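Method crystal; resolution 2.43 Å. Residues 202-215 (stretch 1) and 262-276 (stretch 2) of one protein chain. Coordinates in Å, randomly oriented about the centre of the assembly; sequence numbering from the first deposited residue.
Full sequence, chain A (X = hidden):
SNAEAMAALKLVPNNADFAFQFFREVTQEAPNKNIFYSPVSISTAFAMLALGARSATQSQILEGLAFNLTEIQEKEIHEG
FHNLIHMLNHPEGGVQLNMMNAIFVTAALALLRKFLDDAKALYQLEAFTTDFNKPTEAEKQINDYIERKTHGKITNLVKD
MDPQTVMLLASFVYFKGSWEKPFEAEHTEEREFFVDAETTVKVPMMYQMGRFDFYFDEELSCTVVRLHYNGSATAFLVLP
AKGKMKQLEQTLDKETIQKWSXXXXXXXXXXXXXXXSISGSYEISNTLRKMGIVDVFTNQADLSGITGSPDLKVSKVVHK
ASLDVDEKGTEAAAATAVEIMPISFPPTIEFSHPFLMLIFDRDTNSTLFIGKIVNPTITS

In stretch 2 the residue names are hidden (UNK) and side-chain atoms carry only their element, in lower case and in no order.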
# COMPACT_ATOMS: atom_id res chain seq x y z
N LYS A 202 11.25 -4.80 -23.26
CA LYS A 202 12.29 -3.84 -23.03
C LYS A 202 11.82 -2.77 -22.04
O LYS A 202 10.68 -2.34 -22.10
CB LYS A 202 12.93 -3.36 -24.34
CG LYS A 202 14.05 -4.34 -24.75
CD LYS A 202 14.65 -4.10 -26.13
CE LYS A 202 13.91 -4.91 -27.19
NZ LYS A 202 13.66 -4.08 -28.41
N VAL A 203 12.69 -2.42 -21.11
CA VAL A 203 12.37 -1.57 -19.98
C VAL A 203 13.56 -0.61 -19.83
O VAL A 203 14.69 -1.02 -20.07
CB VAL A 203 12.16 -2.44 -18.70
CG1 VAL A 203 13.49 -2.98 -18.18
CG2 VAL A 203 11.48 -1.65 -17.61
N PRO A 204 13.32 0.66 -19.49
CA PRO A 204 14.51 1.47 -19.20
C PRO A 204 15.13 1.06 -17.85
O PRO A 204 14.55 1.27 -16.78
CB PRO A 204 14.00 2.93 -19.20
CG PRO A 204 12.51 2.84 -19.08
CD PRO A 204 12.08 1.46 -19.56
N MET A 205 16.31 0.43 -17.93
CA MET A 205 17.01 -0.12 -16.78
C MET A 205 18.00 0.93 -16.25
O MET A 205 18.90 1.36 -16.96
CB MET A 205 17.70 -1.39 -17.20
CG MET A 205 18.31 -2.16 -16.07
SD MET A 205 17.06 -2.95 -15.05
CE MET A 205 16.40 -4.33 -16.00
N MET A 206 17.76 1.39 -15.02
CA MET A 206 18.59 2.41 -14.40
C MET A 206 19.80 1.70 -13.84
O MET A 206 19.75 0.47 -13.67
CB MET A 206 17.87 3.11 -13.28
CG MET A 206 16.48 3.57 -13.63
SD MET A 206 15.83 4.55 -12.26
CE MET A 206 15.23 3.33 -11.06
N TYR A 207 20.86 2.47 -13.58
CA TYR A 207 22.16 1.96 -13.18
C TYR A 207 22.78 2.88 -12.18
O TYR A 207 22.77 4.12 -12.33
CB TYR A 207 23.14 1.82 -14.38
CG TYR A 207 24.54 1.48 -13.90
CD1 TYR A 207 24.86 0.18 -13.48
CD2 TYR A 207 25.56 2.49 -13.81
CE1 TYR A 207 26.12 -0.14 -13.02
CE2 TYR A 207 26.84 2.18 -13.33
CZ TYR A 207 27.12 0.85 -12.93
OH TYR A 207 28.35 0.50 -12.39
N GLN A 208 23.40 2.25 -11.21
CA GLN A 208 24.15 2.97 -10.21
C GLN A 208 25.21 2.03 -9.61
O GLN A 208 24.99 0.82 -9.45
CB GLN A 208 23.15 3.41 -9.16
CG GLN A 208 23.62 4.49 -8.25
CD GLN A 208 22.74 4.60 -7.03
OE1 GLN A 208 23.25 5.00 -5.98
NE2 GLN A 208 21.42 4.25 -7.12
N MET A 209 26.36 2.58 -9.28
CA MET A 209 27.41 1.81 -8.58
C MET A 209 27.66 2.39 -7.20
O MET A 209 27.83 3.58 -7.08
CB MET A 209 28.67 1.84 -9.43
CG MET A 209 29.79 0.93 -8.93
SD MET A 209 31.32 0.96 -9.90
CE MET A 209 31.84 2.70 -9.74
N GLY A 210 27.66 1.58 -6.13
CA GLY A 210 27.88 2.15 -4.81
C GLY A 210 27.51 1.17 -3.74
O GLY A 210 27.21 0.05 -4.06
N ARG A 211 27.58 1.58 -2.48
CA ARG A 211 27.30 0.70 -1.34
C ARG A 211 25.80 0.69 -0.99
O ARG A 211 25.24 1.74 -0.66
CB ARG A 211 28.13 1.10 -0.12
CG ARG A 211 29.63 0.91 -0.29
CD ARG A 211 30.47 1.60 0.77
NE ARG A 211 30.27 0.91 2.02
CZ ARG A 211 29.81 1.48 3.14
NH1 ARG A 211 29.54 2.80 3.17
NH2 ARG A 211 29.64 0.73 4.25
N PHE A 212 25.15 -0.47 -1.07
CA PHE A 212 23.75 -0.60 -0.73
C PHE A 212 23.51 -1.71 0.27
O PHE A 212 24.23 -2.73 0.27
CB PHE A 212 22.96 -0.87 -1.99
CG PHE A 212 23.23 0.11 -3.08
CD1 PHE A 212 22.81 1.44 -2.96
CD2 PHE A 212 23.88 -0.28 -4.23
CE1 PHE A 212 23.07 2.36 -3.98
CE2 PHE A 212 24.12 0.61 -5.27
CZ PHE A 212 23.74 1.95 -5.15
N ASP A 213 22.46 -1.56 1.09
CA ASP A 213 22.05 -2.59 1.99
C ASP A 213 21.70 -3.79 1.16
O ASP A 213 21.04 -3.68 0.11
CB ASP A 213 20.89 -2.12 2.87
CG ASP A 213 21.36 -1.11 3.96
OD1 ASP A 213 22.56 -0.71 3.98
OD2 ASP A 213 20.54 -0.68 4.80
N PHE A 214 22.23 -4.93 1.59
CA PHE A 214 22.14 -6.16 0.84
C PHE A 214 21.99 -7.34 1.78
O PHE A 214 22.54 -7.32 2.90
CB PHE A 214 23.39 -6.33 -0.01
CG PHE A 214 23.45 -7.63 -0.72
CD1 PHE A 214 24.02 -8.79 -0.08
CD2 PHE A 214 22.94 -7.75 -2.01
CE1 PHE A 214 24.02 -10.03 -0.73
CE2 PHE A 214 22.97 -8.99 -2.68
CZ PHE A 214 23.50 -10.12 -2.05
N TYR A 215 21.26 -8.36 1.34
CA TYR A 215 21.20 -9.63 2.05
C TYR A 215 20.71 -10.68 1.11
O TYR A 215 19.82 -10.39 0.32
CB TYR A 215 20.24 -9.56 3.23
CG TYR A 215 20.09 -10.87 3.97
CD1 TYR A 215 21.16 -11.43 4.69
CD2 TYR A 215 18.87 -11.58 3.93
CE1 TYR A 215 21.02 -12.64 5.35
CE2 TYR A 215 18.74 -12.78 4.59
CZ TYR A 215 19.82 -13.30 5.29
OH TYR A 215 19.68 -14.49 5.94
N UNK A 262 17.41 -7.21 9.94
CA UNK A 262 18.40 -7.53 10.95
C UNK A 262 19.75 -7.86 10.32
O UNK A 262 20.78 -7.54 10.90
o UNK A 262 16.18 -9.25 13.37
o UNK A 262 16.64 -7.13 13.20
c UNK A 262 16.85 -8.32 12.87
c UNK A 262 17.96 -8.70 11.84
N UNK A 263 19.71 -8.45 9.13
CA UNK A 263 20.91 -8.93 8.44
C UNK A 263 21.42 -8.14 7.22
O UNK A 263 22.37 -8.57 6.58
c UNK A 263 21.39 -11.53 10.29
n UNK A 263 20.73 -12.39 11.13
c UNK A 263 20.70 -10.39 8.07
c UNK A 263 19.55 -12.68 10.62
c UNK A 263 20.55 -11.29 9.25
n UNK A 263 19.40 -12.01 9.49
N UNK A 264 20.81 -7.02 6.88
CA UNK A 264 21.33 -6.20 5.76
C UNK A 264 22.68 -5.63 6.15
O UNK A 264 22.87 -5.28 7.33
c UNK A 264 20.41 -5.02 5.43
c UNK A 264 19.15 -5.89 3.43
c UNK A 264 19.07 -5.43 4.88
c UNK A 264 18.20 -4.21 5.07
N UNK A 265 23.58 -5.53 5.18
CA UNK A 265 24.91 -4.90 5.38
C UNK A 265 25.19 -4.19 4.10
O UNK A 265 24.80 -4.67 3.03
c UNK A 265 27.28 -8.05 2.65
c UNK A 265 26.13 -7.06 4.61
c UNK A 265 26.40 -9.16 2.68
c UNK A 265 26.00 -5.94 5.67
c UNK A 265 25.25 -8.22 4.63
c UNK A 265 27.16 -7.01 3.60
c UNK A 265 25.39 -9.26 3.67
N UNK A 266 25.85 -3.04 4.21
CA UNK A 266 26.29 -2.27 3.03
C UNK A 266 27.33 -3.06 2.25
O UNK A 266 28.28 -3.55 2.84
n UNK A 266 24.60 1.37 2.61
o UNK A 266 26.33 2.25 3.77
c UNK A 266 26.86 -0.92 3.46
c UNK A 266 25.85 -0.03 4.17
c UNK A 266 25.62 1.29 3.49
N UNK A 267 27.08 -3.24 0.95
CA UNK A 267 27.94 -3.95 0.02
C UNK A 267 28.11 -3.07 -1.21
O UNK A 267 27.14 -2.56 -1.78
n UNK A 267 28.41 -10.59 -3.06
c UNK A 267 28.14 -6.35 -0.92
c UNK A 267 27.28 -7.53 -1.32
c UNK A 267 27.25 -5.25 -0.37
n UNK A 267 26.49 -9.38 -3.42
c UNK A 267 27.63 -9.56 -2.74
n UNK A 267 28.03 -8.70 -1.77
N UNK A 268 29.35 -2.85 -1.63
CA UNK A 268 29.58 -2.13 -2.88
C UNK A 268 29.23 -3.04 -4.10
O UNK A 268 29.57 -4.25 -4.13
c UNK A 268 32.07 -0.49 -6.35
c UNK A 268 31.32 -0.77 -4.07
c UNK A 268 31.93 0.91 -6.24
c UNK A 268 31.18 0.62 -3.94
c UNK A 268 31.01 -1.67 -2.93
c UNK A 268 31.77 -1.31 -5.28
c UNK A 268 31.49 1.47 -5.02
N UNK A 269 28.50 -2.48 -5.06
CA UNK A 269 27.91 -3.26 -6.16
C UNK A 269 27.49 -2.43 -7.35
O UNK A 269 27.33 -1.19 -7.26
s UNK A 269 24.09 -4.17 -4.67
c UNK A 269 26.70 -4.07 -5.69
c UNK A 269 24.62 -4.57 -3.01
c UNK A 269 25.52 -3.23 -5.25
N UNK A 270 27.26 -3.15 -8.44
CA UNK A 270 26.62 -2.61 -9.60
C UNK A 270 25.17 -2.97 -9.51
O UNK A 270 24.84 -4.17 -9.35
n UNK A 270 29.58 -3.78 -10.90
c UNK A 270 27.23 -3.23 -10.83
c UNK A 270 28.67 -2.82 -10.97
o UNK A 270 28.96 -1.62 -11.03
N UNK A 271 24.33 -1.93 -9.56
CA UNK A 271 22.88 -2.08 -9.35
C UNK A 271 22.17 -1.63 -10.59
O UNK A 271 22.40 -0.50 -11.09
c UNK A 271 20.52 -0.71 -6.56
c UNK A 271 20.54 -3.08 -7.44
c UNK A 271 20.90 -1.62 -7.73
c UNK A 271 22.37 -1.35 -8.10
N UNK A 272 21.34 -2.55 -11.09
CA UNK A 272 20.51 -2.31 -12.22
C UNK A 272 19.08 -2.48 -11.76
O UNK A 272 18.69 -3.53 -11.21
c UNK A 272 22.21 -2.13 -15.12
c UNK A 272 24.51 -3.39 -14.23
c UNK A 272 20.83 -3.29 -13.35
c UNK A 272 24.56 -2.51 -15.30
c UNK A 272 22.14 -3.01 -14.03
o UNK A 272 25.77 -2.24 -15.89
c UNK A 272 23.42 -1.87 -15.75
c UNK A 272 23.31 -3.64 -13.61
N UNK A 273 18.29 -1.44 -11.98
CA UNK A 273 16.91 -1.42 -11.48
C UNK A 273 16.02 -0.69 -12.45
O UNK A 273 16.39 0.36 -12.90
c UNK A 273 16.82 -0.81 -10.09
c UNK A 273 15.13 -2.31 -9.04
c UNK A 273 13.90 -2.56 -8.47
c UNK A 273 14.58 -0.00 -9.32
c UNK A 273 13.32 -0.23 -8.75
c UNK A 273 15.49 -1.04 -9.45
c UNK A 273 12.97 -1.52 -8.32
N UNK A 274 14.85 -1.25 -12.80
CA UNK A 274 14.08 -0.57 -13.87
C UNK A 274 13.46 0.82 -13.46
O UNK A 274 13.04 0.99 -12.32
c UNK A 274 14.21 -2.50 -12.37
c UNK A 274 12.83 -2.41 -12.97
c UNK A 274 12.98 -1.58 -14.18
N UNK A 275 13.51 1.80 -14.37
CA UNK A 275 12.64 2.96 -14.33
C UNK A 275 11.28 2.50 -14.82
O UNK A 275 11.15 2.07 -15.95
c UNK A 275 12.75 6.33 -16.33
c UNK A 275 11.61 7.05 -17.06
c UNK A 275 13.17 4.06 -15.24
n UNK A 275 12.14 8.22 -17.80
c UNK A 275 12.21 5.24 -15.41
N UNK A 276 10.26 2.62 -13.97
CA UNK A 276 8.90 2.20 -14.29
C UNK A 276 7.80 2.91 -13.42
O UNK A 276 8.09 3.66 -12.46
c UNK A 276 8.82 0.69 -14.15
c UNK A 276 9.80 0.25 -11.88
c UNK A 276 8.49 -0.62 -10.04
c UNK A 276 7.46 -0.21 -12.20
c UNK A 276 8.70 0.23 -12.72
c UNK A 276 7.37 -0.65 -10.87
c UNK A 276 9.70 -0.15 -10.55
O HOH W 1 30.69 -1.50 2.36

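Position 262 has two side-chain carbons, the second carrying two oxygens, and touches nothing on stretch 1: Asp262. Position 263 has one carbon, lying over one face of the Tyr215 ring, then a five-membered ring of three carbons and two nitrogens. This is His263.

Position 264 has four carbons forked at the second, one of them 3.8 Å from Tyr215 CB. The fork at the second carbon rather than at CB makes it Leu264. Position 265 has one carbon and a six-carbon ring without oxygen; the edge of the Phe214 ring points toward its face. This is Phe265.

Position 266 has three carbons, the third bearing one oxygen and one nitrogen; the nitrogen is 3.2 Å from Asp213 OD1. This is Gln266, and its NE2 makes a weak hydrogen bond there. Position 267 runs three carbons, a nitrogen, then a carbon with two more nitrogens; that last carbon sits 4.4 Å from the centroid of the Phe214 ring, over the face. This is Arg267, in a cation-pi contact.

Position 268 is again one carbon and a plain six-carbon ring; a ring carbon is 3.4 Å from Met209 CG, and Gly210 N lies over one ring face. This is Phe268. Position 269 is an unbranched chain of two carbons, a sulfur and a carbon; its second carbon lies 3.5 Å from Phe212 CD2, and its last is 3.7 Å from Phe214 CB. Only methionine fits: Met269.

Position 270 has two carbons, the second with one oxygen and one nitrogen; the oxygen accepts a hydrogen bond from Tyr207 OH at 2.6 Å. This is Asn270. Position 271 has four carbons forked at the second, one sitting over the Phe212 ring: Leu271.

Position 272 has one carbon, then a six-carbon ring bearing an oxygen; the oxygen-bearing carbon is 3.3 Å from Tyr207 CD1, the two rings meeting obliquely. This is Tyr272. Position 273 has one carbon, then a six-carbon ring without oxygen, 3.8 Å from Met206 CE at a ring carbon: Phe273.

Position 274 has three carbons closing onto the backbone N; CB is 3.7 Å from Val203 CG2. This is Pro274. Position 275 has four carbons in a row ending in nitrogen; CB touches Met206 CG, while the chain end leads away: Lys275. Position 276 has one carbon and a six-carbon ring, with no contact: Phe276.

The contact is an antiparallel backbone ladder. Paired bonds link Gln208 with Leu271 and Phe212 with Arg267. Gly210 keeps the ladder going through the corner, its N bonding Met269 O at 3.0 Å; its backbone angles call for glycine. Side chains alternate: Tyr207, Asn270 and Tyr272 share one face, Phe212, Phe214, Arg267 and Met269 the other.

Stretch 2 262-276: DHLFQRFMNLYFPKF
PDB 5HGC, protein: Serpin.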